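Local coordinates for protein diketoreductase (PDB 4E12) that reduces dicarbonyl compounds with NADH and, judging from its family, probably also acts as a (3S)-3-hydroxyacyl-CoA dehydrogenase of fatty acid beta-oxidation, at residues Thr12-Ser17 and Ala43-Phe47; Gln18-Gln22 and Phe144-Trp149; Gln22-Phe28 and Phe173-Met179. All coordinates share one frame; numbering follows the deposited sequence.

Interaction 1 of 3, residues Thr12-Ser17 and Ala43-Phe47. With SO4 (sulfate ion), chain H.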
ATOM      1  N   THR A  12      21.234  -7.120 -22.758  1.00 34.37           N
ATOM      2  CA  THR A  12      21.643  -8.206 -21.891  1.00 34.27           C
ATOM      3  C   THR A  12      22.033  -7.698 -20.524  1.00 36.80           C
ATOM      4  O   THR A  12      22.863  -8.308 -19.845  1.00 34.84           O
ATOM      5  CB  THR A  12      22.811  -8.989 -22.499  1.00 35.61           C
ATOM      6  OG1 THR A  12      23.926  -8.108 -22.729  1.00 35.78           O
ATOM      7  CG2 THR A  12      22.373  -9.623 -23.810  1.00 32.16           C
ATOM      8  N   GLY A  13      21.436  -6.573 -20.140  1.00 35.51           N
ATOM      9  CA  GLY A  13      21.655  -6.019 -18.816  1.00 37.01           C
ATOM     10  C   GLY A  13      20.952  -6.799 -17.728  1.00 36.31           C
ATOM     11  O   GLY A  13      20.589  -7.960 -17.929  1.00 34.38           O
ATOM     12  N   VAL A  14      20.765  -6.172 -16.570  1.00 34.61           N
ATOM     13  CA  VAL A  14      20.085  -6.816 -15.449  1.00 32.19           C
ATOM     14  C   VAL A  14      18.725  -7.397 -15.861  1.00 33.39           C
ATOM     15  O   VAL A  14      18.444  -8.570 -15.597  1.00 32.43           O
ATOM     16  CB  VAL A  14      19.903  -5.822 -14.273  1.00 34.95           C
ATOM     17  CG1 VAL A  14      19.053  -6.441 -13.180  1.00 34.15           C
ATOM     18  CG2 VAL A  14      21.269  -5.419 -13.712  1.00 36.40           C
ATOM     19  N   LEU A  15      17.897  -6.586 -16.523  1.00 31.35           N
ATOM     20  CA  LEU A  15      16.559  -7.010 -16.921  1.00 30.04           C
ATOM     21  C   LEU A  15      16.568  -7.914 -18.152  1.00 27.33           C
ATOM     22  O   LEU A  15      15.875  -8.927 -18.172  1.00 28.36           O
ATOM     23  CB  LEU A  15      15.639  -5.819 -17.166  1.00 35.45           C
ATOM     24  CG  LEU A  15      15.342  -4.935 -15.951  1.00 50.08           C
ATOM     25  CD1 LEU A  15      14.638  -3.649 -16.374  1.00 60.73           C
ATOM     26  CD2 LEU A  15      14.508  -5.719 -14.952  1.00 46.20           C
ATOM     27  N   GLY A  16      17.312  -7.544 -19.184  1.00 26.09           N
ATOM     28  CA  GLY A  16      17.365  -8.379 -20.371  1.00 28.24           C
ATOM     29  C   GLY A  16      17.885  -9.785 -20.107  1.00 27.22           C
ATOM     30  O   GLY A  16      17.411 -10.761 -20.693  1.00 29.54           O
ATOM     31  N   SER A  17      18.871  -9.907 -19.233  1.00 27.59           N
ATOM     32  CA  SER A  17      19.448 -11.228 -18.989  1.00 26.58           C
ATOM     33  C   SER A  17      18.467 -12.111 -18.213  1.00 26.74           C
ATOM     34  O   SER A  17      18.368 -13.304 -18.495  1.00 29.48           O
ATOM     35  CB  SER A  17      20.803 -11.162 -18.280  1.00 30.29           C
ATOM     36  OG  SER A  17      20.661 -10.644 -16.976  1.00 33.24           O
ATOM     37  N   ALA A  43      27.236 -10.736 -20.822  1.00 31.14           N
ATOM     38  CA  ALA A  43      25.933 -11.396 -20.793  1.00 33.45           C
ATOM     39  C   ALA A  43      26.093 -12.852 -20.393  1.00 36.29           C
ATOM     40  O   ALA A  43      25.321 -13.370 -19.576  1.00 32.21           O
ATOM     41  CB  ALA A  43      25.256 -11.301 -22.156  1.00 32.81           C
ATOM     42  N   LYS A  44      27.091 -13.514 -20.978  1.00 36.70           N
ATOM     43  CA  LYS A  44      27.373 -14.897 -20.628  1.00 35.50           C
ATOM     44  C   LYS A  44      27.639 -14.980 -19.126  1.00 35.66           C
ATOM     45  O   LYS A  44      27.115 -15.863 -18.448  1.00 30.50           O
ATOM     46  CB  LYS A  44      28.553 -15.453 -21.433  1.00 35.32           C
ATOM     47  CG  LYS A  44      28.834 -16.923 -21.146  1.00 37.89           C
ATOM     48  CD  LYS A  44      29.973 -17.443 -21.993  1.00 46.47           C
ATOM     49  CE  LYS A  44      30.325 -18.868 -21.616  1.00 49.92           C
ATOM     50  NZ  LYS A  44      31.474 -19.381 -22.418  1.00 66.83           N
ATOM     51  N   LYS A  45      28.411 -14.040 -18.595  1.00 34.89           N
ATOM     52  CA  LYS A  45      28.619 -13.973 -17.154  1.00 36.25           C
ATOM     53  C   LYS A  45      27.304 -13.788 -16.391  1.00 34.85           C
ATOM     54  O   LYS A  45      27.079 -14.460 -15.380  1.00 32.45           O
ATOM     55  CB  LYS A  45      29.643 -12.891 -16.779  1.00 36.75           C
ATOM     56  CG  LYS A  45      31.036 -13.165 -17.341  1.00 44.48           C
ATOM     57  CD  LYS A  45      31.998 -12.015 -17.062  1.00 54.62           C
ATOM     58  CE  LYS A  45      33.356 -12.259 -17.708  1.00 67.86           C
ATOM     59  NZ  LYS A  45      34.309 -11.136 -17.462  1.00 64.86           N
ATOM     60  N   ARG A  46      26.418 -12.905 -16.853  1.00 34.27           N
ATOM     61  CA  ARG A  46      25.157 -12.754 -16.129  1.00 32.02           C
ATOM     62  C   ARG A  46      24.382 -14.060 -16.183  1.00 31.51           C
ATOM     63  O   ARG A  46      23.766 -14.463 -15.196  1.00 30.74           O
ATOM     64  CB  ARG A  46      24.288 -11.618 -16.664  1.00 34.37           C
ATOM     65  CG  ARG A  46      24.877 -10.229 -16.464  1.00 33.31           C
ATOM     66  CD  ARG A  46      23.878  -9.141 -16.818  1.00 37.51           C
ATOM     67  NE  ARG A  46      24.413  -7.817 -16.521  1.00 39.96           N
ATOM     68  CZ  ARG A  46      25.132  -7.090 -17.370  1.00 58.72           C
ATOM     69  NH1 ARG A  46      25.410  -7.554 -18.583  1.00 51.24           N
ATOM     70  NH2 ARG A  46      25.580  -5.895 -17.010  1.00 64.52           N
ATOM     71  N   PHE A  47      24.408 -14.715 -17.339  1.00 30.29           N
ATOM     72  CA  PHE A  47      23.679 -15.973 -17.492  1.00 33.18           C
ATOM     73  C   PHE A  47      24.237 -17.062 -16.584  1.00 33.97           C
ATOM     74  O   PHE A  47      23.481 -17.848 -16.011  1.00 31.35           O
ATOM     75  CB  PHE A  47      23.685 -16.465 -18.939  1.00 32.26           C
ATOM     76  CG  PHE A  47      22.873 -15.633 -19.882  1.00 30.20           C
ATOM     77  CD1 PHE A  47      21.643 -15.100 -19.502  1.00 29.42           C
ATOM     78  CD2 PHE A  47      23.338 -15.387 -21.166  1.00 32.33           C
ATOM     79  CE1 PHE A  47      20.896 -14.334 -20.387  1.00 31.03           C
ATOM     80  CE2 PHE A  47      22.600 -14.628 -22.055  1.00 29.48           C
ATOM     81  CZ  PHE A  47      21.376 -14.097 -21.669  1.00 31.30           C
TER
HETATM   82  S   SO4 H 407      19.679  -2.838 -17.330  1.00 56.94           S
HETATM   83  O1  SO4 H 407      18.946  -1.863 -16.499  1.00 79.37           O
HETATM   84  O2  SO4 H 407      18.828  -4.025 -17.542  1.00 52.97           O
HETATM   85  O3  SO4 H 407      20.019  -2.228 -18.626  1.00 50.58           O
HETATM   86  O4  SO4 H 407      20.922  -3.231 -16.636  1.00 42.91           O
HETATM   87  O   HOH W   1      26.042  -7.456 -21.419  1.00 40.44           O
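Arg46 lies alongside the turn of Thr12 and Gly13, its guanidinium set face-on to the backbone: Gly13 CA stands 3.9 Å above the plane, over its centre. The chain, extended from CG to NE, carries CD past Ser17 OG at 3.6 Å; a near-right-angle turn about the CD-NE bond (chi4 89°) then brings NH1 to 2.9 Å from Thr12 O. One water links the segments, donating to Thr12 OG1 and accepting a weak bond from Arg46 NH1. Next to these polar atoms the packing is tight, Thr12 CB and Ala43 CB being 3.4 Å apart. Phe47 turns its ring edge to the helix, with Ser17 O in the ring plane and 3.3 Å from CE1.

Ser17 OG sits between the backbone N and the carbonyl carbon (chi1 66°) and donates to Gly13 O at 2.8 Å, while Ser17 N reaches the same oxygen from the opposite face of its plane. Further out, Asp34, an NAD(+)-binding residue, hydrogen-bonds Thr12 OG1.

Thr12, Val14 and Leu15 bind NAD(+), absent here, and Gly13 and Gly16 fit the GxGxxG turn of Rossmann domains. A sulfate, probably from the crystallisation liquor, sits at the helix N-terminus, gripped by Val14 N and, nearly straight at 169°, by Leu15 N. These amides are consistent with a seat for the dinucleotide's phosphates, whose negative charge the start of the helix would probably favour.

Interaction 2 of 3, residues Gln18-Gln22 and Phe144-Trp149. With SO4 (sulfate ion), chain J.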
ATOM      1  N   GLN A  18      17.735 -11.543 -17.257  1.00 30.79           N
ATOM      2  CA  GLN A  18      16.722 -12.329 -16.534  1.00 30.73           C
ATOM      3  C   GLN A  18      15.607 -12.784 -17.467  1.00 27.15           C
ATOM      4  O   GLN A  18      15.137 -13.920 -17.385  1.00 32.19           O
ATOM      5  CB  GLN A  18      16.108 -11.521 -15.395  1.00 32.71           C
ATOM      6  CG  GLN A  18      17.101 -11.132 -14.342  1.00 37.33           C
ATOM      7  CD  GLN A  18      16.487 -10.390 -13.178  1.00 36.54           C
ATOM      8  OE1 GLN A  18      15.366 -10.672 -12.747  1.00 33.67           O
ATOM      9  NE2 GLN A  18      17.223  -9.428 -12.665  1.00 38.21           N
ATOM     10  N   ILE A  19      15.164 -11.890 -18.345  1.00 29.68           N
ATOM     11  CA  ILE A  19      14.083 -12.209 -19.261  1.00 27.67           C
ATOM     12  C   ILE A  19      14.533 -13.321 -20.199  1.00 29.17           C
ATOM     13  O   ILE A  19      13.794 -14.274 -20.457  1.00 25.87           O
ATOM     14  CB  ILE A  19      13.672 -10.970 -20.095  1.00 30.96           C
ATOM     15  CG1 ILE A  19      13.082  -9.888 -19.180  1.00 31.27           C
ATOM     16  CG2 ILE A  19      12.714 -11.382 -21.206  1.00 28.94           C
ATOM     17  CD1 ILE A  19      12.792  -8.558 -19.876  1.00 32.45           C
ATOM     18  N   ALA A  20      15.754 -13.185 -20.697  1.00 30.00           N
ATOM     19  CA  ALA A  20      16.321 -14.160 -21.612  1.00 29.52           C
ATOM     20  C   ALA A  20      16.481 -15.505 -20.924  1.00 30.89           C
ATOM     21  O   ALA A  20      16.124 -16.540 -21.495  1.00 30.62           O
ATOM     22  CB  ALA A  20      17.648 -13.656 -22.162  1.00 26.50           C
ATOM     23  N   PHE A  21      16.967 -15.495 -19.683  1.00 29.43           N
ATOM     24  CA  PHE A  21      17.222 -16.735 -18.980  1.00 30.22           C
ATOM     25  C   PHE A  21      15.940 -17.438 -18.593  1.00 31.16           C
ATOM     26  O   PHE A  21      15.824 -18.640 -18.796  1.00 29.07           O
ATOM     27  CB  PHE A  21      18.119 -16.556 -17.748  1.00 28.22           C
ATOM     28  CG  PHE A  21      18.679 -17.855 -17.246  1.00 31.97           C
ATOM     29  CD1 PHE A  21      19.891 -18.334 -17.739  1.00 30.17           C
ATOM     30  CD2 PHE A  21      17.992 -18.610 -16.291  1.00 31.09           C
ATOM     31  CE1 PHE A  21      20.423 -19.561 -17.286  1.00 33.07           C
ATOM     32  CE2 PHE A  21      18.507 -19.828 -15.833  1.00 33.90           C
ATOM     33  CZ  PHE A  21      19.724 -20.304 -16.328  1.00 34.14           C
ATOM     34  N   GLN A  22      14.990 -16.708 -18.021  1.00 27.87           N
ATOM     35  CA  GLN A  22      13.673 -17.251 -17.718  1.00 29.77           C
ATOM     36  C   GLN A  22      13.058 -17.900 -18.965  1.00 36.27           C
ATOM     37  O   GLN A  22      12.470 -18.983 -18.908  1.00 33.20           O
ATOM     38  CB  GLN A  22      12.750 -16.133 -17.196  1.00 27.18           C
ATOM     39  CG  GLN A  22      11.362 -16.610 -16.728  1.00 30.15           C
ATOM     40  CD  GLN A  22      11.379 -17.418 -15.435  1.00 29.13           C
ATOM     41  OE1 GLN A  22      12.426 -17.616 -14.813  1.00 35.55           O
ATOM     42  NE2 GLN A  22      10.208 -17.887 -15.025  1.00 33.98           N
ATOM     43  N   PHE A 144       8.351  -6.742 -17.005  1.00 29.41           N
ATOM     44  CA  PHE A 144       8.789  -7.645 -15.940  1.00 30.80           C
ATOM     45  C   PHE A 144       9.244  -6.859 -14.708  1.00 34.16           C
ATOM     46  O   PHE A 144       9.443  -5.643 -14.765  1.00 37.04           O
ATOM     47  CB  PHE A 144       9.976  -8.464 -16.447  1.00 32.48           C
ATOM     48  CG  PHE A 144       9.644  -9.354 -17.601  1.00 33.91           C
ATOM     49  CD1 PHE A 144       9.541  -8.838 -18.890  1.00 33.48           C
ATOM     50  CD2 PHE A 144       9.431 -10.714 -17.403  1.00 34.81           C
ATOM     51  CE1 PHE A 144       9.230  -9.674 -19.966  1.00 32.67           C
ATOM     52  CE2 PHE A 144       9.124 -11.544 -18.463  1.00 31.55           C
ATOM     53  CZ  PHE A 144       9.022 -11.027 -19.745  1.00 34.57           C
ATOM     54  N   ALA A 145       9.452  -7.570 -13.602  1.00 35.61           N
ATOM     55  CA  ALA A 145       9.932  -6.958 -12.371  1.00 32.60           C
ATOM     56  C   ALA A 145      11.278  -7.571 -12.005  1.00 35.74           C
ATOM     57  O   ALA A 145      11.492  -8.763 -12.229  1.00 39.68           O
ATOM     58  CB  ALA A 145       8.934  -7.216 -11.253  1.00 34.89           C
ATOM     59  N   ASN A 146      12.176  -6.784 -11.421  1.00 39.04           N
ATOM     60  CA  ASN A 146      13.508  -7.298 -11.079  1.00 37.91           C
ATOM     61  C   ASN A 146      13.365  -8.591 -10.238  1.00 41.63           C
ATOM     62  O   ASN A 146      12.501  -8.683  -9.357  1.00 34.97           O
ATOM     63  CB  ASN A 146      14.301  -6.234 -10.319  1.00 46.67           C
ATOM     64  CG  ASN A 146      15.780  -6.558 -10.234  1.00 49.00           C
ATOM     65  OD1 ASN A 146      16.297  -7.377 -10.999  1.00 38.52           O
ATOM     66  ND2 ASN A 146      16.468  -5.923  -9.294  1.00 45.56           N
ATOM     67  N   HIS A 147      14.213  -9.582 -10.524  1.00 39.59           N
ATOM     68  CA  HIS A 147      14.109 -10.920  -9.934  1.00 42.13           C
ATOM     69  C   HIS A 147      12.872 -11.650 -10.442  1.00 39.95           C
ATOM     70  O   HIS A 147      12.006 -12.053  -9.660  1.00 43.64           O
ATOM     71  CB  HIS A 147      14.139 -10.857  -8.404  1.00 46.09           C
ATOM     72  CG  HIS A 147      15.435 -10.348  -7.853  1.00 42.09           C
ATOM     73  ND1 HIS A 147      15.885 -10.665  -6.590  1.00 51.20           N
ATOM     74  CD2 HIS A 147      16.380  -9.545  -8.399  1.00 47.09           C
ATOM     75  CE1 HIS A 147      17.048 -10.077  -6.380  1.00 48.46           C
ATOM     76  NE2 HIS A 147      17.372  -9.393  -7.462  1.00 51.72           N
ATOM     77  N   VAL A 148      12.822 -11.838 -11.758  1.00 39.31           N
ATOM     78  CA  VAL A 148      11.646 -12.364 -12.443  1.00 37.02           C
ATOM     79  C   VAL A 148      11.287 -13.777 -11.998  1.00 38.38           C
ATOM     80  O   VAL A 148      10.129 -14.177 -12.111  1.00 37.29           O
ATOM     81  CB  VAL A 148      11.822 -12.368 -13.985  1.00 35.96           C
ATOM     82  CG1 VAL A 148      12.161 -10.973 -14.492  1.00 36.12           C
ATOM     83  CG2 VAL A 148      12.877 -13.386 -14.400  1.00 38.07           C
ATOM     84  N   TRP A 149      12.264 -14.540 -11.519  1.00 42.88           N
ATOM     85  CA  TRP A 149      11.993 -15.913 -11.109  1.00 45.67           C
ATOM     86  C   TRP A 149      11.110 -15.937  -9.861  1.00 55.02           C
ATOM     87  O   TRP A 149      10.368 -16.898  -9.641  1.00 62.60           O
ATOM     88  CB  TRP A 149      13.294 -16.692 -10.853  1.00 42.39           C
ATOM     89  CG  TRP A 149      14.127 -16.095  -9.769  1.00 36.89           C
ATOM     90  CD1 TRP A 149      14.051 -16.353  -8.424  1.00 33.54           C
ATOM     91  CD2 TRP A 149      15.158 -15.121  -9.933  1.00 40.42           C
ATOM     92  NE1 TRP A 149      14.970 -15.591  -7.745  1.00 40.97           N
ATOM     93  CE2 TRP A 149      15.661 -14.822  -8.645  1.00 37.98           C
ATOM     94  CE3 TRP A 149      15.702 -14.462 -11.042  1.00 41.28           C
ATOM     95  CZ2 TRP A 149      16.684 -13.885  -8.436  1.00 40.68           C
ATOM     96  CZ3 TRP A 149      16.719 -13.531 -10.836  1.00 37.19           C
ATOM     97  CH2 TRP A 149      17.198 -13.253  -9.543  1.00 38.10           C
TER
HETATM   98  S   SO4 J 409      20.131  -7.136  -8.941  1.00195.06           S
HETATM   99  O1  SO4 J 409      19.161  -7.943  -9.708  1.00 60.48           O
HETATM  100  O2  SO4 J 409      21.480  -7.329  -9.516  1.00 75.02           O
HETATM  101  O3  SO4 J 409      20.111  -7.576  -7.528  1.00 67.22           O
HETATM  102  O4  SO4 J 409      19.759  -5.705  -9.018  1.00 59.69           O
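The loop that follows strand 139-144 of the Rossmann-type domain folds over the helix behind the dinucleotide-binding turn, and Gln18 fastens the two by both ends of its amide. Gln18 OE1 accepts from Val148 N at 3.0 Å, the donor lying nearly along the C=O axis, and takes a second, weak bond from His147 N. Gln18 NE2 donates to Asn146 OD1 at 2.8 Å; the acceptor sits only 14° out of the Gln18 amide plane, although the two amide planes are turned 36° apart. An extended chain beyond CG brings the Gln18 amide into the bend of the loop, with chi2 at -177°. Next to the amide, Val148 spreads its branches over the helix: CG1 comes to Gln18 OE1, while CG2 lies 3.9 Å from Gln22 CB. Trp149 CZ3 also approaches Gln18 OE1, at 3.7 Å.

The next residue, Ile19, covers one face of the Phe144 ring. Its CG1 makes a CH-pi contact 3.8 Å from the ring centroid, and CD1 reaches Phe144 CD1 at 3.4 Å. Phe144 N in turn is bonded to the side chain of Asn120, an NAD(+)-binding residue.

A sulfate, probably from the crystallisation liquor, meets the edge of the His147 ring, where NE2 donates to O3 at 3.3 Å; the bonds from Asn146 ND2 are weak. Two loop amides converging on one carbonyl and one N-H answered by Asn146 imply a fixed amide orientation: exchanging oxygen and nitrogen of Gln18 would set donor against donor and acceptor against acceptor.

Interaction 3 of 3, residues Gln22-Phe28 and Phe173-Met179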
ATOM      1  N   GLN A  22      14.990 -16.708 -18.021  1.00 27.87           N
ATOM      2  CA  GLN A  22      13.673 -17.251 -17.718  1.00 29.77           C
ATOM      3  C   GLN A  22      13.058 -17.900 -18.965  1.00 36.27           C
ATOM      4  O   GLN A  22      12.470 -18.983 -18.908  1.00 33.20           O
ATOM      5  CB  GLN A  22      12.750 -16.133 -17.196  1.00 27.18           C
ATOM      6  CG  GLN A  22      11.362 -16.610 -16.728  1.00 30.15           C
ATOM      7  CD  GLN A  22      11.379 -17.418 -15.435  1.00 29.13           C
ATOM      8  OE1 GLN A  22      12.426 -17.616 -14.813  1.00 35.55           O
ATOM      9  NE2 GLN A  22      10.208 -17.887 -15.025  1.00 33.98           N
ATOM     10  N   THR A  23      13.197 -17.232 -20.101  1.00 33.90           N
ATOM     11  CA  THR A  23      12.589 -17.711 -21.336  1.00 32.14           C
ATOM     12  C   THR A  23      13.292 -18.979 -21.831  1.00 33.33           C
ATOM     13  O   THR A  23      12.638 -19.945 -22.236  1.00 39.67           O
ATOM     14  CB  THR A  23      12.561 -16.591 -22.403  1.00 30.98           C
ATOM     15  OG1 THR A  23      11.690 -15.542 -21.963  1.00 27.33           O
ATOM     16  CG2 THR A  23      12.047 -17.112 -23.729  1.00 30.39           C
ATOM     17  N   ALA A  24      14.617 -18.975 -21.773  1.00 31.42           N
ATOM     18  CA  ALA A  24      15.413 -20.152 -22.097  1.00 33.16           C
ATOM     19  C   ALA A  24      15.096 -21.312 -21.143  1.00 32.85           C
ATOM     20  O   ALA A  24      14.841 -22.436 -21.593  1.00 32.03           O
ATOM     21  CB  ALA A  24      16.898 -19.813 -22.071  1.00 30.56           C
ATOM     22  N   PHE A  25      15.067 -21.034 -19.839  1.00 34.47           N
ATOM     23  CA  PHE A  25      14.793 -22.072 -18.828  1.00 31.40           C
ATOM     24  C   PHE A  25      13.467 -22.808 -19.093  1.00 36.95           C
ATOM     25  O   PHE A  25      13.311 -23.980 -18.733  1.00 36.91           O
ATOM     26  CB  PHE A  25      14.778 -21.452 -17.424  1.00 34.98           C
ATOM     27  CG  PHE A  25      14.482 -22.435 -16.322  1.00 40.31           C
ATOM     28  CD1 PHE A  25      15.300 -23.549 -16.115  1.00 38.99           C
ATOM     29  CD2 PHE A  25      13.385 -22.247 -15.487  1.00 37.31           C
ATOM     30  CE1 PHE A  25      15.018 -24.459 -15.084  1.00 39.38           C
ATOM     31  CE2 PHE A  25      13.102 -23.142 -14.466  1.00 38.60           C
ATOM     32  CZ  PHE A  25      13.914 -24.246 -14.264  1.00 32.11           C
ATOM     33  N   HIS A  26      12.521 -22.124 -19.719  1.00 30.14           N
ATOM     34  CA  HIS A  26      11.208 -22.702 -19.990  1.00 30.52           C
ATOM     35  C   HIS A  26      11.033 -23.282 -21.384  1.00 35.51           C
ATOM     36  O   HIS A  26       9.897 -23.488 -21.821  1.00 33.96           O
ATOM     37  CB  HIS A  26      10.086 -21.719 -19.705  1.00 29.59           C
ATOM     38  CG  HIS A  26       9.770 -21.566 -18.253  1.00 31.37           C
ATOM     39  ND1 HIS A  26      10.452 -20.700 -17.428  1.00 39.85           N
ATOM     40  CD2 HIS A  26       8.839 -22.175 -17.478  1.00 32.50           C
ATOM     41  CE1 HIS A  26       9.957 -20.784 -16.205  1.00 34.30           C
ATOM     42  NE2 HIS A  26       8.978 -21.670 -16.210  1.00 37.65           N
ATOM     43  N   GLY A  27      12.135 -23.530 -22.087  1.00 37.42           N
ATOM     44  CA  GLY A  27      12.057 -24.356 -23.279  1.00 36.14           C
ATOM     45  C   GLY A  27      12.107 -23.643 -24.605  1.00 41.30           C
ATOM     46  O   GLY A  27      12.192 -24.293 -25.645  1.00 41.35           O
ATOM     47  N   PHE A  28      12.052 -22.319 -24.601  1.00 37.11           N
ATOM     48  CA  PHE A  28      12.081 -21.564 -25.853  1.00 35.45           C
ATOM     49  C   PHE A  28      13.493 -21.475 -26.395  1.00 34.18           C
ATOM     50  O   PHE A  28      14.460 -21.674 -25.655  1.00 33.84           O
ATOM     51  CB  PHE A  28      11.476 -20.167 -25.665  1.00 34.36           C
ATOM     52  CG  PHE A  28      10.004 -20.185 -25.348  1.00 36.03           C
ATOM     53  CD1 PHE A  28       9.557 -20.481 -24.069  1.00 39.13           C
ATOM     54  CD2 PHE A  28       9.065 -19.908 -26.335  1.00 36.32           C
ATOM     55  CE1 PHE A  28       8.196 -20.503 -23.775  1.00 35.34           C
ATOM     56  CE2 PHE A  28       7.698 -19.928 -26.047  1.00 33.87           C
ATOM     57  CZ  PHE A  28       7.267 -20.226 -24.763  1.00 37.08           C
ATOM     58  N   PHE A 173       2.278 -16.584 -23.949  1.00 34.57           N
ATOM     59  CA  PHE A 173       3.725 -16.678 -23.810  1.00 31.34           C
ATOM     60  C   PHE A 173       4.123 -16.380 -22.371  1.00 30.86           C
ATOM     61  O   PHE A 173       4.930 -17.102 -21.783  1.00 33.74           O
ATOM     62  CB  PHE A 173       4.449 -15.686 -24.725  1.00 28.96           C
ATOM     63  CG  PHE A 173       5.912 -15.569 -24.437  1.00 32.86           C
ATOM     64  CD1 PHE A 173       6.805 -16.535 -24.889  1.00 32.21           C
ATOM     65  CD2 PHE A 173       6.403 -14.487 -23.704  1.00 31.46           C
ATOM     66  CE1 PHE A 173       8.177 -16.426 -24.614  1.00 34.69           C
ATOM     67  CE2 PHE A 173       7.767 -14.362 -23.419  1.00 34.20           C
ATOM     68  CZ  PHE A 173       8.661 -15.325 -23.870  1.00 34.27           C
ATOM     69  N   ALA A 174       3.572 -15.311 -21.809  1.00 27.81           N
ATOM     70  CA  ALA A 174       3.908 -14.963 -20.424  1.00 34.28           C
ATOM     71  C   ALA A 174       3.702 -16.163 -19.475  1.00 37.82           C
ATOM     72  O   ALA A 174       4.565 -16.507 -18.654  1.00 36.78           O
ATOM     73  CB  ALA A 174       3.080 -13.768 -19.974  1.00 37.79           C
ATOM     74  N   SER A 175       2.543 -16.802 -19.591  1.00 34.09           N
ATOM     75  CA  SER A 175       2.224 -17.933 -18.731  1.00 32.19           C
ATOM     76  C   SER A 175       3.189 -19.110 -18.964  1.00 30.56           C
ATOM     77  O   SER A 175       3.657 -19.729 -18.002  1.00 34.58           O
ATOM     78  CB  SER A 175       0.794 -18.379 -18.975  1.00 32.30           C
ATOM     79  OG  SER A 175      -0.116 -17.363 -18.607  1.00 42.92           O
ATOM     80  N   ALA A 176       3.488 -19.378 -20.234  1.00 31.76           N
ATOM     81  CA  ALA A 176       4.397 -20.449 -20.669  1.00 31.39           C
ATOM     82  C   ALA A 176       5.792 -20.278 -20.109  1.00 34.26           C
ATOM     83  O   ALA A 176       6.513 -21.260 -19.918  1.00 37.63           O
ATOM     84  CB  ALA A 176       4.467 -20.506 -22.180  1.00 32.25           C
ATOM     85  N   ILE A 177       6.204 -19.034 -19.858  1.00 33.32           N
ATOM     86  CA  ILE A 177       7.503 -18.847 -19.227  1.00 29.76           C
ATOM     87  C   ILE A 177       7.362 -18.667 -17.720  1.00 33.09           C
ATOM     88  O   ILE A 177       8.273 -18.183 -17.039  1.00 31.07           O
ATOM     89  CB  ILE A 177       8.352 -17.703 -19.836  1.00 30.94           C
ATOM     90  CG1 ILE A 177       7.595 -16.375 -19.744  1.00 31.99           C
ATOM     91  CG2 ILE A 177       8.735 -18.042 -21.278  1.00 28.10           C
ATOM     92  CD1 ILE A 177       8.499 -15.162 -19.851  1.00 33.84           C
ATOM     93  N   GLY A 178       6.217 -19.068 -17.190  1.00 31.75           N
ATOM     94  CA  GLY A 178       6.101 -19.106 -15.745  1.00 33.95           C
ATOM     95  C   GLY A 178       5.755 -17.787 -15.077  1.00 36.24           C
ATOM     96  O   GLY A 178       5.951 -17.643 -13.874  1.00 33.46           O
ATOM     97  N   MET A 179       5.229 -16.827 -15.823  1.00 36.30           N
ATOM     98  CA  MET A 179       4.874 -15.544 -15.224  1.00 37.82           C
ATOM     99  C   MET A 179       3.383 -15.526 -14.939  1.00 36.40           C
ATOM    100  O   MET A 179       2.633 -16.305 -15.528  1.00 34.49           O
ATOM    101  CB  MET A 179       5.175 -14.403 -16.197  1.00 34.92           C
ATOM    102  CG  MET A 179       6.589 -14.399 -16.741  1.00 38.69           C
ATOM    103  SD  MET A 179       7.870 -14.312 -15.484  1.00 41.69           S
ATOM    104  CE  MET A 179       7.505 -12.761 -14.740  1.00 31.75           C
TER
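Phe28 wedges its ring among Phe173, Ala176 and Ile177 at the end of helix 164-176. From CB, CG lies anti to the carbonyl carbon (chi1 -66°), which turns the ring to that helix end. CD1 and CE1 pass Ile177 CG2, the closer being CE1 at 3.5 Å. At the tip, CZ lies 3.8 Å from Ala176 CB, which sits at the edge in the ring plane. Over one face stands the edge of Phe173, its CE1 3.8 Å above the ring plane over the centre, in a T-shaped stack with centroids 5.0 Å apart and planes at 72°.

Nearby, Gln22 NE2 donates to Ile177 O at 2.8 Å, while Gln22 OE1 is held by Tyr54. Ile177 O also lies over a face of the His26 ring, 3.2 Å above its plane and offset toward the rim. That ring is steadied by its own helix, ND1 donating to Gln22 O.

Gly178, at positive phi, completes a Schellman motif closing helix 164-176, with Met179 N bonded to Ala174 O. The C-terminal ends of helices 14-25 and 164-176 meet against the sheet: Thr23, Phe28 and Phe173 rest on Val7 of strand 6-10, and Ile177 and Met179 on Phe144 of strand 139-144.

All three contacts use helix 14-25, from its N-terminal turn in interaction 1 to its C-terminal end in interaction 3, and Gln22 belongs to both interactions 2 and 3. Each is partly buried. Interaction 2 lies nearest the chain centre, about 7 Å away, against 12 and 15 Å for interactions 1 and 3, all measured between centres. Their chemistry shifts along the helix: backbone amides that bind an anion and an exposed arginine at the nucleotide end give way to side-chain amide bonding with a loop, then to aromatic packing beside one side-chain-to-carbonyl bond where two helices end. Interaction 2 touches both others, through Val14 with Asn146 and through Phe144 with Ile177 and Met179.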